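Local coordinates for protein taurocyamine kinase (Schistosoma mansoni, PDB 4WOD) that reversibly transfers phosphate from ATP to the guanidino group of taurocyamine, as a duplicated kinase of the phosphagen kinase family, at residues V117-V128 with H224-G235; G273-H281 with L329-M338. The protein carries 4 engineered substitutions. All blocks are in the same frame, centred on the assembly; numbering follows the deposited sequence.

Contact 1: V117-V128 with H224-G235; sequences VVSTRVRLGRTV and HIRVISMQKGGG. Engineered in segment 224-235: Gly235 (natural residue Asp).
The imidazole of His224 accepts a hydrogen bond from Val128 N at its edge, N to ND1 2.8 Å and near the ring plane, while Thr127 CG2 approaches obliquely; beyond the two segments NE2 is hydrogen-bonded to Gly132 O and the ring meets Phe133 edge-to-face. Leu124 CD1 lies over one face of the Arg126 guanidinium, offset toward the rim, and Leu124 O sits at the edge of the Arg226 guanidinium. The guanidinium groups of Arg123 and Arg226 are turned 53° apart, their chains touching CD to CD at 3.6 Å. Both strands belong to the antiparallel sheet of the phosphagen kinase catalytic domain, with paired backbone bonds from Thr120–Gln231 to Arg126–Ile225. Arg121, Arg123 and Arg226 share one face; all three are predicted to bind ATP, and Arg226 also touches the bound arginine. Ile228 CG2 is 3.6 Å from Arg121 NE. Asn271 OD1 and Thr275 O accept from Arg123 NH2, and Asp223 forms a salt bridge with Arg226 NH1, probably fixing how the two chains lie. On the other face Leu124 and Val227 lie alongside each other. Just past Lys232, Gly233 N bonds to Val118 O, and Thr120 OG1, anti to its own carbonyl carbon (chi1 -60°), donates to Gly233 O at 2.7 Å, in the carbonyl plane on a lone pair.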
loop_
_atom_site.group_PDB
_atom_site.type_symbol
_atom_site.label_atom_id
_atom_site.label_comp_id
_atom_site.label_asym_id
_atom_site.label_seq_id
_atom_site.Cartn_x
_atom_site.Cartn_y
_atom_site.Cartn_z
ATOM N N VAL A 117 12.378 3.124 -21.241
ATOM C CA VAL A 117 12.970 4.216 -20.484
ATOM C C VAL A 117 13.161 5.481 -21.328
ATOM O O VAL A 117 13.908 5.485 -22.297
ATOM C CB VAL A 117 14.327 3.795 -19.878
ATOM C CG1 VAL A 117 14.955 4.959 -19.151
ATOM C CG2 VAL A 117 14.140 2.635 -18.932
ATOM N N VAL A 118 12.490 6.560 -20.939
ATOM C CA VAL A 118 12.612 7.852 -21.622
ATOM C C VAL A 118 13.954 8.523 -21.338
ATOM O O VAL A 118 14.634 9.036 -22.234
ATOM C CB VAL A 118 11.497 8.823 -21.175
ATOM C CG1 VAL A 118 11.635 10.169 -21.881
ATOM C CG2 VAL A 118 10.137 8.214 -21.393
ATOM N N SER A 119 14.310 8.544 -20.062
ATOM C CA SER A 119 15.532 9.204 -19.631
ATOM C C SER A 119 16.025 8.625 -18.316
ATOM O O SER A 119 15.286 7.943 -17.594
ATOM C CB SER A 119 15.314 10.714 -19.490
ATOM O OG SER A 119 14.320 10.962 -18.516
ATOM N N THR A 120 17.292 8.911 -18.031
ATOM C CA THR A 120 17.985 8.392 -16.875
ATOM C C THR A 120 18.703 9.571 -16.250
ATOM O O THR A 120 19.239 10.431 -16.953
ATOM C CB THR A 120 18.993 7.283 -17.260
ATOM O OG1 THR A 120 18.307 6.195 -17.881
ATOM C CG2 THR A 120 19.771 6.772 -16.039
ATOM N N ARG A 121 18.708 9.616 -14.929
ATOM C CA ARG A 121 19.246 10.767 -14.229
ATOM C C ARG A 121 19.851 10.300 -12.906
ATOM O O ARG A 121 19.302 9.414 -12.266
ATOM C CB ARG A 121 18.115 11.798 -14.036
ATOM C CG ARG A 121 18.276 12.790 -12.900
ATOM C CD ARG A 121 17.086 13.775 -12.876
ATOM N NE ARG A 121 17.131 14.732 -11.763
ATOM C CZ ARG A 121 16.976 14.419 -10.474
ATOM N NH1 ARG A 121 16.741 13.165 -10.106
ATOM N NH2 ARG A 121 17.033 15.371 -9.545
ATOM N N VAL A 122 21.007 10.839 -12.523
ATOM C CA VAL A 122 21.533 10.608 -11.174
ATOM C C VAL A 122 21.876 11.956 -10.504
ATOM O O VAL A 122 22.497 12.846 -11.102
ATOM C CB VAL A 122 22.777 9.677 -11.166
ATOM C CG1 VAL A 122 23.152 9.304 -9.740
ATOM C CG2 VAL A 122 22.499 8.406 -11.958
ATOM N N ARG A 123 21.428 12.093 -9.265
ATOM C CA ARG A 123 21.545 13.333 -8.518
ATOM C C ARG A 123 22.266 13.102 -7.197
ATOM O O ARG A 123 22.059 12.075 -6.548
ATOM C CB ARG A 123 20.149 13.919 -8.255
ATOM C CG ARG A 123 20.128 15.149 -7.345
ATOM C CD ARG A 123 18.943 15.105 -6.380
ATOM N NE ARG A 123 19.272 14.372 -5.156
ATOM C CZ ARG A 123 18.371 13.830 -4.344
ATOM N NH1 ARG A 123 17.076 13.927 -4.620
ATOM N NH2 ARG A 123 18.769 13.180 -3.254
ATOM N N LEU A 124 23.122 14.047 -6.814
ATOM C CA LEU A 124 23.648 14.121 -5.459
ATOM C C LEU A 124 23.705 15.574 -4.980
ATOM O O LEU A 124 23.512 16.516 -5.761
ATOM C CB LEU A 124 25.036 13.480 -5.354
ATOM C CG LEU A 124 26.182 13.900 -6.276
ATOM C CD1 LEU A 124 26.788 15.265 -5.925
ATOM C CD2 LEU A 124 27.249 12.801 -6.262
ATOM N N GLY A 125 24.000 15.731 -3.697
ATOM C CA GLY A 125 24.079 17.038 -3.065
ATOM C C GLY A 125 25.279 17.085 -2.132
ATOM O O GLY A 125 25.782 16.034 -1.711
ATOM N N ARG A 126 25.757 18.295 -1.826
ATOM C CA ARG A 126 26.824 18.478 -0.855
ATOM C C ARG A 126 26.635 19.759 -0.058
ATOM O O ARG A 126 26.109 20.756 -0.565
ATOM C CB ARG A 126 28.200 18.527 -1.531
ATOM C CG ARG A 126 28.632 17.237 -2.230
ATOM C CD ARG A 126 28.916 16.127 -1.223
ATOM N NE ARG A 126 29.603 14.980 -1.824
ATOM C CZ ARG A 126 28.990 13.866 -2.214
ATOM N NH1 ARG A 126 27.663 13.760 -2.087
ATOM N NH2 ARG A 126 29.697 12.865 -2.740
ATOM N N THR A 127 27.079 19.701 1.188
ATOM C CA THR A 127 27.193 20.850 2.065
ATOM C C THR A 127 28.650 21.258 2.132
ATOM O O THR A 127 29.509 20.417 2.395
ATOM C CB THR A 127 26.726 20.526 3.474
ATOM O OG1 THR A 127 25.352 20.123 3.456
ATOM C CG2 THR A 127 26.948 21.734 4.409
ATOM N N VAL A 128 28.935 22.530 1.894
ATOM C CA VAL A 128 30.306 23.028 2.045
ATOM C C VAL A 128 30.561 23.414 3.520
ATOM O O VAL A 128 29.799 24.190 4.106
ATOM C CB VAL A 128 30.575 24.246 1.101
ATOM C CG1 VAL A 128 31.945 24.852 1.367
ATOM C CG2 VAL A 128 30.433 23.839 -0.382
ATOM N N HIS A 224 23.783 23.435 -0.609
ATOM C CA HIS A 224 24.811 24.318 -1.122
ATOM C C HIS A 224 25.019 24.001 -2.603
ATOM O O HIS A 224 24.993 24.896 -3.471
ATOM C CB HIS A 224 26.112 24.167 -0.319
ATOM C CG HIS A 224 26.010 24.737 1.067
ATOM N ND1 HIS A 224 26.974 24.549 2.030
ATOM C CD2 HIS A 224 25.039 25.482 1.651
ATOM C CE1 HIS A 224 26.617 25.169 3.141
ATOM N NE2 HIS A 224 25.448 25.754 2.935
ATOM N N ILE A 225 25.202 22.716 -2.870
ATOM C CA ILE A 225 25.379 22.204 -4.222
ATOM C C ILE A 225 24.449 21.029 -4.466
ATOM O O ILE A 225 24.344 20.127 -3.628
ATOM C CB ILE A 225 26.821 21.722 -4.468
ATOM C CG1 ILE A 225 27.828 22.643 -3.771
ATOM C CG2 ILE A 225 27.077 21.620 -5.949
ATOM C CD1 ILE A 225 29.264 22.117 -3.738
ATOM N N ARG A 226 23.762 21.049 -5.604
ATOM C CA ARG A 226 23.059 19.873 -6.084
ATOM C C ARG A 226 23.600 19.585 -7.479
ATOM O O ARG A 226 23.568 20.452 -8.355
ATOM C CB ARG A 226 21.532 20.060 -6.106
ATOM C CG ARG A 226 20.828 18.722 -6.323
ATOM C CD ARG A 226 19.317 18.720 -6.064
ATOM N NE ARG A 226 18.871 19.147 -4.727
ATOM C CZ ARG A 226 19.317 18.697 -3.549
ATOM N NH1 ARG A 226 18.777 19.180 -2.436
ATOM N NH2 ARG A 226 20.296 17.800 -3.446
ATOM N N VAL A 227 24.143 18.390 -7.653
ATOM C CA VAL A 227 24.732 17.980 -8.923
ATOM C C VAL A 227 23.887 16.888 -9.574
ATOM O O VAL A 227 23.508 15.884 -8.935
ATOM C CB VAL A 227 26.174 17.492 -8.733
ATOM C CG1 VAL A 227 26.881 17.389 -10.081
ATOM C CG2 VAL A 227 26.931 18.441 -7.805
ATOM N N ILE A 228 23.589 17.096 -10.851
ATOM C CA ILE A 228 22.684 16.254 -11.620
ATOM C C ILE A 228 23.290 15.911 -12.979
ATOM O O ILE A 228 23.667 16.812 -13.735
ATOM C CB ILE A 228 21.341 16.964 -11.835
ATOM C CG1 ILE A 228 20.783 17.438 -10.482
ATOM C CG2 ILE A 228 20.363 16.073 -12.603
ATOM C CD1 ILE A 228 19.755 18.517 -10.585
ATOM N N SER A 229 23.428 14.610 -13.245
ATOM C CA SER A 229 23.786 14.083 -14.568
ATOM C C SER A 229 22.527 13.480 -15.209
ATOM O O SER A 229 21.756 12.822 -14.533
ATOM C CB SER A 229 24.904 13.047 -14.437
ATOM O OG SER A 229 25.283 12.522 -15.702
ATOM N N MET A 230 22.323 13.675 -16.498
ATOM C CA MET A 230 21.126 13.221 -17.134
ATOM C C MET A 230 21.245 13.086 -18.649
ATOM O O MET A 230 22.027 13.716 -19.236
ATOM C CB MET A 230 19.997 14.150 -16.818
ATOM C CG MET A 230 20.088 15.493 -17.464
ATOM S SD MET A 230 21.249 16.592 -16.711
ATOM C CE MET A 230 20.685 18.196 -17.230
ATOM N N GLN A 231 20.443 12.231 -19.218
ATOM C CA GLN A 231 20.366 12.081 -20.679
ATOM C C GLN A 231 19.149 11.261 -21.076
ATOM O O GLN A 231 18.588 10.503 -20.277
ATOM C CB GLN A 231 21.638 11.434 -21.244
ATOM C CG GLN A 231 21.854 10.012 -20.774
ATOM C CD GLN A 231 23.276 9.524 -21.007
ATOM O OE1 GLN A 231 24.241 10.260 -20.795
ATOM N NE2 GLN A 231 23.409 8.276 -21.452
ATOM N N LYS A 232 18.742 11.417 -22.329
ATOM C CA LYS A 232 17.674 10.593 -22.867
ATOM C C LYS A 232 18.162 9.153 -22.919
ATOM O O LYS A 232 19.367 8.906 -23.036
ATOM C CB LYS A 232 17.260 11.099 -24.248
ATOM C CG LYS A 232 16.229 12.223 -24.191
ATOM C CD LYS A 232 16.102 12.932 -25.536
ATOM C CE LYS A 232 15.468 14.312 -25.394
ATOM N NZ LYS A 232 14.040 14.234 -24.978
ATOM N N GLY A 233 17.240 8.203 -22.788
ATOM C CA GLY A 233 17.579 6.794 -22.871
ATOM C C GLY A 233 17.918 6.163 -21.535
ATOM O O GLY A 233 17.644 6.739 -20.468
ATOM N N GLY A 234 18.534 4.986 -21.598
ATOM C CA GLY A 234 18.791 4.174 -20.428
ATOM C C GLY A 234 20.255 3.918 -20.091
ATOM O O GLY A 234 20.565 2.942 -19.390
ATOM N N GLY A 235 21.149 4.784 -20.570
ATOM C CA GLY A 235 22.576 4.643 -20.305
ATOM C C GLY A 235 22.970 5.035 -18.877
ATOM O O GLY A 235 23.654 6.042 -18.674
HETATM O O HOH W 1 23.819 21.332 1.571
#

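Contact 2: G273-H281 with L329-M338; sequences GTTLRASVH and LTELDAVTEM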
loop_
_atom_site.group_PDB
_atom_site.type_symbol
_atom_site.label_atom_id
_atom_site.label_comp_id
_atom_site.label_asym_id
_atom_site.label_seq_id
_atom_site.Cartn_x
_atom_site.Cartn_y
_atom_site.Cartn_z
ATOM N N GLY A 273 23.531 10.686 3.999
ATOM C CA GLY A 273 24.254 9.469 3.648
ATOM C C GLY A 273 24.973 9.603 2.324
ATOM O O GLY A 273 25.980 10.322 2.238
ATOM N N THR A 274 24.464 8.920 1.294
ATOM C CA THR A 274 25.006 9.066 -0.052
ATOM C C THR A 274 24.524 10.330 -0.734
ATOM O O THR A 274 25.186 10.818 -1.642
ATOM C CB THR A 274 24.632 7.885 -0.985
ATOM O OG1 THR A 274 23.202 7.817 -1.158
ATOM C CG2 THR A 274 25.159 6.572 -0.417
ATOM N N THR A 275 23.352 10.818 -0.301
ATOM C CA THR A 275 22.560 11.859 -0.961
ATOM C C THR A 275 22.123 11.442 -2.370
ATOM O O THR A 275 21.509 12.216 -3.081
ATOM C CB THR A 275 23.307 13.224 -1.061
ATOM O OG1 THR A 275 24.168 13.239 -2.202
ATOM C CG2 THR A 275 24.126 13.504 0.185
ATOM N N LEU A 276 22.428 10.216 -2.765
ATOM C CA LEU A 276 22.294 9.840 -4.161
ATOM C C LEU A 276 20.884 9.388 -4.535
ATOM O O LEU A 276 20.304 8.524 -3.882
ATOM C CB LEU A 276 23.301 8.737 -4.501
ATOM C CG LEU A 276 23.507 8.419 -5.986
ATOM C CD1 LEU A 276 24.791 9.048 -6.486
ATOM C CD2 LEU A 276 23.523 6.909 -6.216
ATOM N N ARG A 277 20.331 10.000 -5.582
ATOM C CA ARG A 277 19.077 9.528 -6.170
ATOM C C ARG A 277 19.311 9.224 -7.635
ATOM O O ARG A 277 19.455 10.142 -8.455
ATOM C CB ARG A 277 17.950 10.545 -6.025
ATOM C CG ARG A 277 16.592 9.976 -6.451
ATOM C CD ARG A 277 15.459 11.018 -6.404
ATOM N NE ARG A 277 15.213 11.580 -7.733
ATOM C CZ ARG A 277 14.202 11.229 -8.528
ATOM N NH1 ARG A 277 14.064 11.789 -9.726
ATOM N NH2 ARG A 277 13.315 10.333 -8.123
ATOM N N ALA A 278 19.402 7.932 -7.934
ATOM C CA ALA A 278 19.518 7.452 -9.299
ATOM C C ALA A 278 18.129 7.102 -9.751
ATOM O O ALA A 278 17.419 6.416 -9.033
ATOM C CB ALA A 278 20.415 6.240 -9.374
ATOM N N SER A 279 17.750 7.511 -10.947
ATOM C CA SER A 279 16.390 7.228 -11.383
ATOM C C SER A 279 16.219 7.155 -12.899
ATOM O O SER A 279 17.062 7.638 -13.653
ATOM C CB SER A 279 15.461 8.296 -10.824
ATOM O OG SER A 279 15.623 9.477 -11.568
ATOM N N VAL A 280 15.111 6.552 -13.328
ATOM C CA VAL A 280 14.651 6.627 -14.711
ATOM C C VAL A 280 13.218 7.134 -14.758
ATOM O O VAL A 280 12.454 6.934 -13.804
ATOM C CB VAL A 280 14.695 5.259 -15.431
ATOM C CG1 VAL A 280 16.110 4.815 -15.604
ATOM C CG2 VAL A 280 13.846 4.183 -14.659
ATOM N N HIS A 281 12.870 7.799 -15.860
ATOM C CA HIS A 281 11.469 7.993 -16.232
ATOM C C HIS A 281 11.078 6.836 -17.141
ATOM O O HIS A 281 11.617 6.701 -18.242
ATOM C CB HIS A 281 11.247 9.323 -16.945
ATOM C CG HIS A 281 11.037 10.475 -16.021
ATOM N ND1 HIS A 281 11.858 10.723 -14.943
ATOM C CD2 HIS A 281 10.094 11.447 -16.009
ATOM C CE1 HIS A 281 11.434 11.800 -14.306
ATOM N NE2 HIS A 281 10.364 12.259 -14.933
ATOM N N LEU A 329 24.636 2.810 3.130
ATOM C CA LEU A 329 25.267 2.055 2.044
ATOM C C LEU A 329 26.144 3.000 1.241
ATOM O O LEU A 329 26.058 4.215 1.403
ATOM C CB LEU A 329 24.246 1.371 1.102
ATOM C CG LEU A 329 22.959 2.040 0.605
ATOM C CD1 LEU A 329 23.135 3.446 0.062
ATOM C CD2 LEU A 329 22.316 1.193 -0.486
ATOM N N THR A 330 26.996 2.451 0.380
ATOM C CA THR A 330 27.806 3.296 -0.490
ATOM C C THR A 330 27.035 3.754 -1.725
ATOM O O THR A 330 25.940 3.253 -2.028
ATOM C CB THR A 330 29.073 2.579 -0.975
ATOM O OG1 THR A 330 28.681 1.498 -1.824
ATOM C CG2 THR A 330 29.874 2.062 0.186
ATOM N N GLU A 331 27.636 4.685 -2.457
ATOM C CA GLU A 331 27.071 5.175 -3.703
ATOM C C GLU A 331 26.927 4.023 -4.696
ATOM O O GLU A 331 25.909 3.902 -5.385
ATOM C CB GLU A 331 27.948 6.294 -4.289
ATOM C CG GLU A 331 27.954 7.590 -3.471
ATOM C CD GLU A 331 28.965 7.608 -2.314
ATOM O OE1 GLU A 331 29.504 6.535 -1.900
ATOM O OE2 GLU A 331 29.218 8.723 -1.814
ATOM N N LEU A 332 27.949 3.172 -4.739
ATOM C CA LEU A 332 27.931 1.998 -5.588
ATOM C C LEU A 332 26.784 1.070 -5.176
ATOM O O LEU A 332 26.034 0.624 -6.035
ATOM C CB LEU A 332 29.268 1.261 -5.524
ATOM C CG LEU A 332 29.353 0.028 -6.432
ATOM C CD1 LEU A 332 29.034 0.381 -7.888
ATOM C CD2 LEU A 332 30.734 -0.589 -6.324
ATOM N N ASP A 333 26.631 0.809 -3.872
ATOM C CA ASP A 333 25.492 0.026 -3.393
ATOM C C ASP A 333 24.172 0.626 -3.858
ATOM O O ASP A 333 23.279 -0.112 -4.295
ATOM C CB ASP A 333 25.456 -0.082 -1.859
ATOM C CG ASP A 333 26.656 -0.798 -1.272
ATOM O OD1 ASP A 333 27.303 -1.622 -1.950
ATOM O OD2 ASP A 333 26.951 -0.527 -0.098
ATOM N N ALA A 334 24.041 1.957 -3.756
ATOM C CA ALA A 334 22.791 2.647 -4.099
ATOM C C ALA A 334 22.459 2.593 -5.596
ATOM O O ALA A 334 21.320 2.305 -5.968
ATOM C CB ALA A 334 22.827 4.109 -3.639
ATOM N N VAL A 335 23.431 2.870 -6.462
ATOM C CA VAL A 335 23.132 2.823 -7.885
ATOM C C VAL A 335 22.913 1.358 -8.329
ATOM O O VAL A 335 22.128 1.091 -9.243
ATOM C CB VAL A 335 24.242 3.530 -8.732
ATOM C CG1 VAL A 335 25.523 2.715 -8.756
ATOM C CG2 VAL A 335 23.762 3.778 -10.135
ATOM N N THR A 336 23.570 0.410 -7.664
ATOM C CA THR A 336 23.326 -1.013 -7.937
ATOM C C THR A 336 21.892 -1.397 -7.513
ATOM O O THR A 336 21.154 -2.036 -8.266
ATOM C CB THR A 336 24.340 -1.911 -7.220
ATOM O OG1 THR A 336 25.663 -1.608 -7.689
ATOM C CG2 THR A 336 24.027 -3.379 -7.471
ATOM N N GLU A 337 21.493 -0.987 -6.318
ATOM C CA GLU A 337 20.103 -1.182 -5.898
ATOM C C GLU A 337 19.121 -0.643 -6.941
ATOM O O GLU A 337 18.166 -1.333 -7.333
ATOM C CB GLU A 337 19.850 -0.509 -4.546
ATOM C CG GLU A 337 18.411 -0.671 -4.061
ATOM C CD GLU A 337 18.100 0.174 -2.833
ATOM O OE1 GLU A 337 18.074 1.419 -2.949
ATOM O OE2 GLU A 337 17.883 -0.406 -1.748
ATOM N N MET A 338 19.373 0.578 -7.413
ATOM C CA MET A 338 18.550 1.176 -8.447
ATOM C C MET A 338 18.519 0.306 -9.697
ATOM O O MET A 338 17.453 -0.026 -10.218
ATOM C CB MET A 338 19.069 2.572 -8.811
ATOM C CG MET A 338 18.263 3.273 -9.891
ATOM S SD MET A 338 18.943 3.013 -11.558
ATOM C CE MET A 338 17.944 4.120 -12.534
HETATM O O HOH W 2 27.635 10.727 -2.683
#
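Leu276 CD2 reaches Ala334 CB, 3.9 Å away, and also lies close to Val335, opening the apolar packing that carries most of this contact. Here the start of helix 331-355 runs nearly parallel to and over strand 277-283 of the catalytic sheet, the short segment axes 8.3 Å apart and 19° from parallel. Ala278 CB sits against Met338 CG at 3.7 Å. With CG anti to the backbone N (chi1 180°) and a bend at chi2, the methionine runs on along the strand until CE meets Val280 CG1 at 3.6 Å. At the other end Thr274 CG2 presses on the backbone ahead of the helix, 3.1 Å from Leu329 O. Polar links across the segments pass through one water, which donates to Thr274 O and to Glu331 OE2; Ser97 and Asn98 also bind that carboxylate. Within each segment, hydrogen bonds set the shape. Thr274 OG1 accepts from Leu276 N in an ST turn, and Thr330 and Asp333 form a capping box, Asp333 N to Thr330 OG1 3.0 Å and Thr330 N to Asp333 OD2 in return. With no direct hydrogen bond between the segments, the chemistry implies two modes of attachment: the water links the loop at Thr274 to the first helical turn, while strand residues Ala278 and Val280 meet the helix by apolar packing, leaving the strand's backbone for its sheet neighbours.

Overall arrangement
Contacts 1 and 2 have centres 11 Å apart in the first of the two kinase repeats and follow one another along the chain, 117-128/224-235 closing before 273-281/329-338 opens. They share one antiparallel sheet, in which strand 117-126 lies between 225-232 and 277-283. Arg121 O to Ser279 N, 2.8 Å, is a probable hydrogen bond joining them, and Thr120 OG1 packs on Val280 CG1. Helix 236-251, which follows contact 1 directly, packs against both strands of that contact and against Val335 and Met338 of contact 2. The sheet thus brings together residues predicted to bind ATP from three strands, with helices 236-251 and 331-355 packed against it.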